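Local coordinates for Alr1585 protein (Nostoc sp., PDB 5C2I), which probably uses hydrogen peroxide to oxidise dyes and other substrates at a bound haem, as a dye-decolorizing (DyP-type) peroxidase that assembles as a tetramer, at residues A265-Q270 with Y442-W447; T296-L300 with T323-F327. The protein carries 1 engineered substitution. Residue numbers count along the deposited sequence, not the author numbering.

Contact 1. Residues A265-Q270 with Y442-W447; sequences AFREDQ and YNFQLW
Segment 442-447 leaves the end of strand 439-442 at Y442, runs extended through L446 and bends at W447 (phi/psi -112/19), wrapping one face of helix 263-277, here residues 265-270 in regular alpha conformation. The register sets F266 opposite W447 (CA-CA 6.0 Å) and D269 opposite F444 (6.9 Å). The W447 indole (chi1 m) lies flat over A265 and F266. The A265 CB sits 3.4 Å from the centroid of the W447 six-membered ring, and the F266 CA 4.0 Å from that of the five-membered ring, both CH-pi contacts; a methyl as small as alanine's lets so broad a ring come this close. F266 and F444, both chi1 t, meet as an offset edge-to-face pair, the edge of F444 toward the face of F266, centroids 5.5 Å apart and planes at 75°.

D269 (chi1 t), the residue most covered here, fills the hollow formed by Y442, F444, Q445 and W447. Its OD2 accepts hydrogen bonds from W447 NE1 and Q445 N, each 2.9 Å, and lies over the F444 face; its OD1 accepts one from Y442 OH at 2.7 Å. This is helix-to-loop packing: one helix carboxylate gathers three loop donors while aromatic rings cover the helix face. F266, about 7 Å from the haem, stacks on F199; F266 and F444 also rest on I288 of helix 281-289, and the run connects strand 439-442 to strand 448-458.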
loop_
_atom_site.group_PDB
_atom_site.type_symbol
_atom_site.label_atom_id
_atom_site.label_comp_id
_atom_site.label_asym_id
_atom_site.label_seq_id
_atom_site.Cartn_x
_atom_site.Cartn_y
_atom_site.Cartn_z
ATOM N N ALA A 265 10.217 -12.890 -24.946
ATOM C CA ALA A 265 10.025 -13.569 -26.226
ATOM C C ALA A 265 8.635 -14.194 -26.339
ATOM O O ALA A 265 8.015 -14.146 -27.411
ATOM C CB ALA A 265 11.103 -14.624 -26.433
ATOM N N PHE A 266 8.134 -14.731 -25.237
ATOM C CA PHE A 266 6.775 -15.279 -25.190
ATOM C C PHE A 266 5.760 -14.202 -25.572
ATOM O O PHE A 266 4.898 -14.435 -26.435
ATOM C CB PHE A 266 6.474 -15.895 -23.830
ATOM C CG PHE A 266 5.070 -16.457 -23.693
ATOM C CD1 PHE A 266 4.006 -15.636 -23.410
ATOM C CD2 PHE A 266 4.835 -17.816 -23.877
ATOM C CE1 PHE A 266 2.723 -16.158 -23.282
ATOM C CE2 PHE A 266 3.564 -18.330 -23.797
ATOM C CZ PHE A 266 2.502 -17.514 -23.481
ATOM N N ARG A 267 5.845 -13.041 -24.930
ATOM C CA ARG A 267 4.910 -11.950 -25.203
ATOM C C ARG A 267 4.982 -11.522 -26.688
ATOM O O ARG A 267 3.933 -11.238 -27.311
ATOM C CB ARG A 267 5.184 -10.736 -24.314
ATOM C CG ARG A 267 4.928 -10.971 -22.839
ATOM C CD ARG A 267 3.510 -10.650 -22.401
ATOM N NE ARG A 267 3.275 -11.182 -21.034
ATOM C CZ ARG A 267 3.721 -10.625 -19.901
ATOM N NH1 ARG A 267 4.456 -9.502 -19.911
ATOM N NH2 ARG A 267 3.451 -11.215 -18.716
ATOM N N GLU A 268 6.194 -11.431 -27.245
ATOM C CA GLU A 268 6.367 -11.068 -28.666
ATOM C C GLU A 268 5.701 -12.101 -29.587
ATOM O O GLU A 268 5.025 -11.739 -30.563
ATOM C CB GLU A 268 7.848 -10.940 -29.063
ATOM C CG GLU A 268 8.543 -9.757 -28.426
ATOM C CD GLU A 268 10.071 -9.734 -28.633
ATOM O OE1 GLU A 268 10.632 -10.693 -29.243
ATOM O OE2 GLU A 268 10.714 -8.760 -28.161
ATOM N N ASP A 269 5.864 -13.385 -29.252
ATOM C CA ASP A 269 5.327 -14.489 -30.085
ATOM C C ASP A 269 3.786 -14.475 -29.994
ATOM O O ASP A 269 3.098 -14.595 -31.008
ATOM C CB ASP A 269 5.948 -15.792 -29.601
ATOM C CG ASP A 269 6.026 -16.886 -30.675
ATOM O OD1 ASP A 269 5.667 -16.616 -31.836
ATOM O OD2 ASP A 269 6.399 -18.013 -30.280
ATOM N N GLN A 270 3.259 -14.259 -28.785
ATOM C CA GLN A 270 1.836 -14.108 -28.560
ATOM C C GLN A 270 1.254 -12.941 -29.383
ATOM O O GLN A 270 0.225 -13.087 -30.023
ATOM C CB GLN A 270 1.543 -13.922 -27.058
ATOM C CG GLN A 270 0.071 -13.702 -26.730
ATOM C CD GLN A 270 -0.174 -13.534 -25.247
ATOM O OE1 GLN A 270 0.733 -13.791 -24.427
ATOM N NE2 GLN A 270 -1.372 -13.004 -24.885
ATOM N N TYR A 442 0.523 -22.088 -37.305
ATOM C CA TYR A 442 1.536 -21.177 -36.767
ATOM C C TYR A 442 2.403 -21.997 -35.824
ATOM O O TYR A 442 1.882 -22.756 -34.980
ATOM C CB TYR A 442 0.877 -20.005 -36.028
ATOM C CG TYR A 442 1.780 -18.946 -35.486
ATOM C CD1 TYR A 442 2.432 -19.109 -34.257
ATOM C CD2 TYR A 442 1.939 -17.748 -36.155
ATOM C CE1 TYR A 442 3.259 -18.117 -33.733
ATOM C CE2 TYR A 442 2.768 -16.753 -35.641
ATOM C CZ TYR A 442 3.415 -16.945 -34.419
ATOM O OH TYR A 442 4.201 -15.929 -33.935
ATOM N N ASN A 443 3.710 -21.861 -35.975
ATOM C CA ASN A 443 4.657 -22.593 -35.113
ATOM C C ASN A 443 4.951 -21.729 -33.894
ATOM O O ASN A 443 5.791 -20.839 -33.963
ATOM C CB ASN A 443 5.963 -22.893 -35.818
ATOM C CG ASN A 443 5.972 -24.187 -36.579
ATOM O OD1 ASN A 443 6.939 -24.948 -36.426
ATOM N ND2 ASN A 443 4.956 -24.464 -37.375
ATOM N N PHE A 444 4.228 -21.961 -32.793
ATOM C CA PHE A 444 4.474 -21.195 -31.607
ATOM C C PHE A 444 5.740 -21.770 -30.968
ATOM O O PHE A 444 5.886 -22.990 -30.809
ATOM C CB PHE A 444 3.303 -21.222 -30.617
ATOM C CG PHE A 444 3.411 -20.163 -29.556
ATOM C CD1 PHE A 444 2.971 -18.876 -29.802
ATOM C CD2 PHE A 444 3.971 -20.468 -28.300
ATOM C CE1 PHE A 444 3.093 -17.882 -28.844
ATOM C CE2 PHE A 444 4.098 -19.478 -27.350
ATOM C CZ PHE A 444 3.654 -18.189 -27.612
ATOM N N GLN A 445 6.689 -20.899 -30.653
ATOM C CA GLN A 445 7.955 -21.363 -30.168
ATOM C C GLN A 445 7.905 -21.720 -28.692
ATOM O O GLN A 445 7.084 -21.200 -27.931
ATOM C CB GLN A 445 8.985 -20.313 -30.441
ATOM C CG GLN A 445 10.403 -20.692 -30.096
ATOM C CD GLN A 445 10.876 -21.905 -30.873
ATOM O OE1 GLN A 445 10.645 -23.036 -30.445
ATOM N NE2 GLN A 445 11.466 -21.684 -32.036
ATOM N N LEU A 446 8.793 -22.634 -28.307
ATOM C CA LEU A 446 8.923 -23.059 -26.899
ATOM C C LEU A 446 9.767 -22.039 -26.173
ATOM O O LEU A 446 10.923 -21.817 -26.526
ATOM C CB LEU A 446 9.566 -24.444 -26.814
ATOM C CG LEU A 446 9.877 -25.008 -25.438
ATOM C CD1 LEU A 446 8.619 -25.147 -24.628
ATOM C CD2 LEU A 446 10.605 -26.344 -25.576
ATOM N N TRP A 447 9.172 -21.382 -25.175
ATOM C CA TRP A 447 9.820 -20.334 -24.426
ATOM C C TRP A 447 10.105 -20.736 -22.963
ATOM O O TRP A 447 10.333 -19.868 -22.109
ATOM C CB TRP A 447 8.981 -19.083 -24.498
ATOM C CG TRP A 447 8.902 -18.544 -25.869
ATOM C CD1 TRP A 447 7.746 -18.424 -26.614
ATOM C CD2 TRP A 447 9.979 -18.131 -26.735
ATOM N NE1 TRP A 447 8.046 -17.918 -27.840
ATOM C CE2 TRP A 447 9.399 -17.729 -27.945
ATOM C CE3 TRP A 447 11.382 -18.049 -26.600
ATOM C CZ2 TRP A 447 10.167 -17.276 -29.031
ATOM C CZ3 TRP A 447 12.138 -17.603 -27.672
ATOM C CH2 TRP A 447 11.534 -17.204 -28.864
#

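Contact 2. Residues T296-L300 with T323-F327; sequences TPVTL and TKCPF
This is a small, buried loop-to-loop contact within the long irregular region between helix 281-289 and helix 330-334, with no direct hydrogen bond across it. P297-L300 form a type I beta turn, with L300 N hydrogen-bonded to P297 O at 3.0 Å; residues 323-327 run past it without regular structure. The backbones come closest at T299 and C325, CA-CA 4.5 Å. The small C325 side chain lets them come this close: the C325 CB lies 3.6 Å from V298 CG1 and 3.7 Å from T299 CB. V298 (chi1 p) points toward the opposite run, and its branched, apolar side chain also reaches L283, A286 and L287 of helix 281-289.

K324 starts toward the turn, then its nearly extended chain (chi1 m, the rest t) passes T299 O, with CD 3.5 Å from that oxygen, and leads outward. One water joins the two, donating to T299 O and accepting from K324 NZ, both at 2.9 Å; NZ also bonds G318 O. D319 links both sides, taking hydrogen bonds from T299 OG1 and from the backbone N of K324 and of C325. D319 and the water thus hold together two loops of the C-terminal part of the DyP-type peroxidase, with the C325 side chain about 9 Å from the haem.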
loop_
_atom_site.group_PDB
_atom_site.type_symbol
_atom_site.label_atom_id
_atom_site.label_comp_id
_atom_site.label_asym_id
_atom_site.label_seq_id
_atom_site.Cartn_x
_atom_site.Cartn_y
_atom_site.Cartn_z
ATOM N N THR A 296 -10.263 -17.290 -17.107
ATOM C CA THR A 296 -11.429 -17.611 -17.881
ATOM C C THR A 296 -11.111 -18.754 -18.885
ATOM O O THR A 296 -10.243 -18.586 -19.739
ATOM C CB THR A 296 -11.948 -16.366 -18.679
ATOM O OG1 THR A 296 -12.303 -15.311 -17.756
ATOM C CG2 THR A 296 -13.177 -16.722 -19.494
ATOM N N PRO A 297 -11.865 -19.872 -18.836
ATOM C CA PRO A 297 -11.594 -20.954 -19.800
ATOM C C PRO A 297 -12.001 -20.580 -21.221
ATOM O O PRO A 297 -13.118 -20.088 -21.447
ATOM C CB PRO A 297 -12.486 -22.108 -19.304
ATOM C CG PRO A 297 -12.732 -21.786 -17.856
ATOM C CD PRO A 297 -12.832 -20.280 -17.817
ATOM N N VAL A 298 -11.089 -20.748 -22.163
ATOM C CA VAL A 298 -11.352 -20.348 -23.532
ATOM C C VAL A 298 -12.383 -21.289 -24.184
ATOM O O VAL A 298 -12.993 -20.916 -25.175
ATOM C CB VAL A 298 -10.043 -20.249 -24.374
ATOM C CG1 VAL A 298 -9.528 -21.617 -24.763
ATOM C CG2 VAL A 298 -10.263 -19.375 -25.623
ATOM N N THR A 299 -12.613 -22.477 -23.616
ATOM C CA THR A 299 -13.687 -23.336 -24.137
ATOM C C THR A 299 -15.049 -22.668 -23.911
ATOM O O THR A 299 -15.971 -22.917 -24.649
ATOM C CB THR A 299 -13.622 -24.806 -23.602
ATOM O OG1 THR A 299 -14.457 -25.635 -24.410
ATOM C CG2 THR A 299 -14.049 -24.908 -22.161
ATOM N N LEU A 300 -15.130 -21.803 -22.891
ATOM C CA LEU A 300 -16.391 -21.194 -22.509
ATOM C C LEU A 300 -16.595 -19.803 -23.065
ATOM O O LEU A 300 -17.723 -19.344 -23.118
ATOM C CB LEU A 300 -16.521 -21.140 -20.982
ATOM C CG LEU A 300 -16.473 -22.471 -20.217
ATOM C CD1 LEU A 300 -16.667 -22.218 -18.732
ATOM C CD2 LEU A 300 -17.521 -23.465 -20.727
ATOM N N THR A 323 -12.854 -26.098 -31.630
ATOM C CA THR A 323 -12.780 -24.786 -32.276
ATOM C C THR A 323 -12.853 -23.601 -31.303
ATOM O O THR A 323 -12.745 -22.467 -31.728
ATOM C CB THR A 323 -13.889 -24.619 -33.340
ATOM O OG1 THR A 323 -15.164 -24.617 -32.716
ATOM C CG2 THR A 323 -13.805 -25.763 -34.363
ATOM N N LYS A 324 -13.086 -23.882 -30.004
ATOM C CA LYS A 324 -13.064 -22.839 -28.977
ATOM C C LYS A 324 -11.744 -22.947 -28.195
ATOM O O LYS A 324 -10.897 -22.037 -28.246
ATOM C CB LYS A 324 -14.322 -22.942 -28.092
ATOM C CG LYS A 324 -15.629 -22.796 -28.873
ATOM C CD LYS A 324 -16.804 -23.307 -28.055
ATOM C CE LYS A 324 -18.147 -23.050 -28.693
ATOM N NZ LYS A 324 -19.173 -23.771 -27.900
ATOM N N CYS A 325 -11.572 -24.053 -27.486
ATOM C CA CYS A 325 -10.278 -24.430 -26.909
ATOM C C CYS A 325 -9.617 -25.471 -27.797
ATOM O O CYS A 325 -10.067 -26.634 -27.854
ATOM C CB CYS A 325 -10.430 -25.008 -25.510
ATOM S SG CYS A 325 -8.810 -25.347 -24.752
ATOM N N PRO A 326 -8.552 -25.073 -28.509
ATOM C CA PRO A 326 -7.878 -26.035 -29.357
ATOM C C PRO A 326 -7.374 -27.278 -28.634
ATOM O O PRO A 326 -7.046 -27.230 -27.438
ATOM C CB PRO A 326 -6.679 -25.230 -29.905
ATOM C CG PRO A 326 -7.221 -23.844 -29.998
ATOM C CD PRO A 326 -8.032 -23.720 -28.708
ATOM N N PHE A 327 -7.214 -28.393 -29.381
ATOM C CA PHE A 327 -6.628 -29.588 -28.788
ATOM C C PHE A 327 -5.199 -29.377 -28.281
ATOM O O PHE A 327 -4.739 -30.070 -27.389
ATOM C CB PHE A 327 -6.644 -30.741 -29.812
ATOM C CG PHE A 327 -8.013 -31.345 -30.049
ATOM C CD1 PHE A 327 -8.706 -31.945 -29.018
ATOM C CD2 PHE A 327 -8.523 -31.452 -31.349
ATOM C CE1 PHE A 327 -9.941 -32.558 -29.248
ATOM C CE2 PHE A 327 -9.726 -32.086 -31.596
ATOM C CZ PHE A 327 -10.438 -32.645 -30.540
HETATM O O HOH W 1 -18.815 -22.784 -25.161
#

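Following the chain from the N terminus, helix 263-277 supplies the first half of contact 1; helix 281-289 comes next, and then the irregular region that holds both halves of contact 2. Residues 296-300 and 323-327 close a short loop, 22 residues between them with neither helix nor strand. The chain then passes through further helices and strands before 442-447 returns to close contact 1, a loop of 171 intervening residues in which contact 2 is nested. The two do not touch, nearest atoms being about 10 Å apart, but helix 281-289 is common to both: I288 faces contact 1, while L283, A286 and L287 face contact 2.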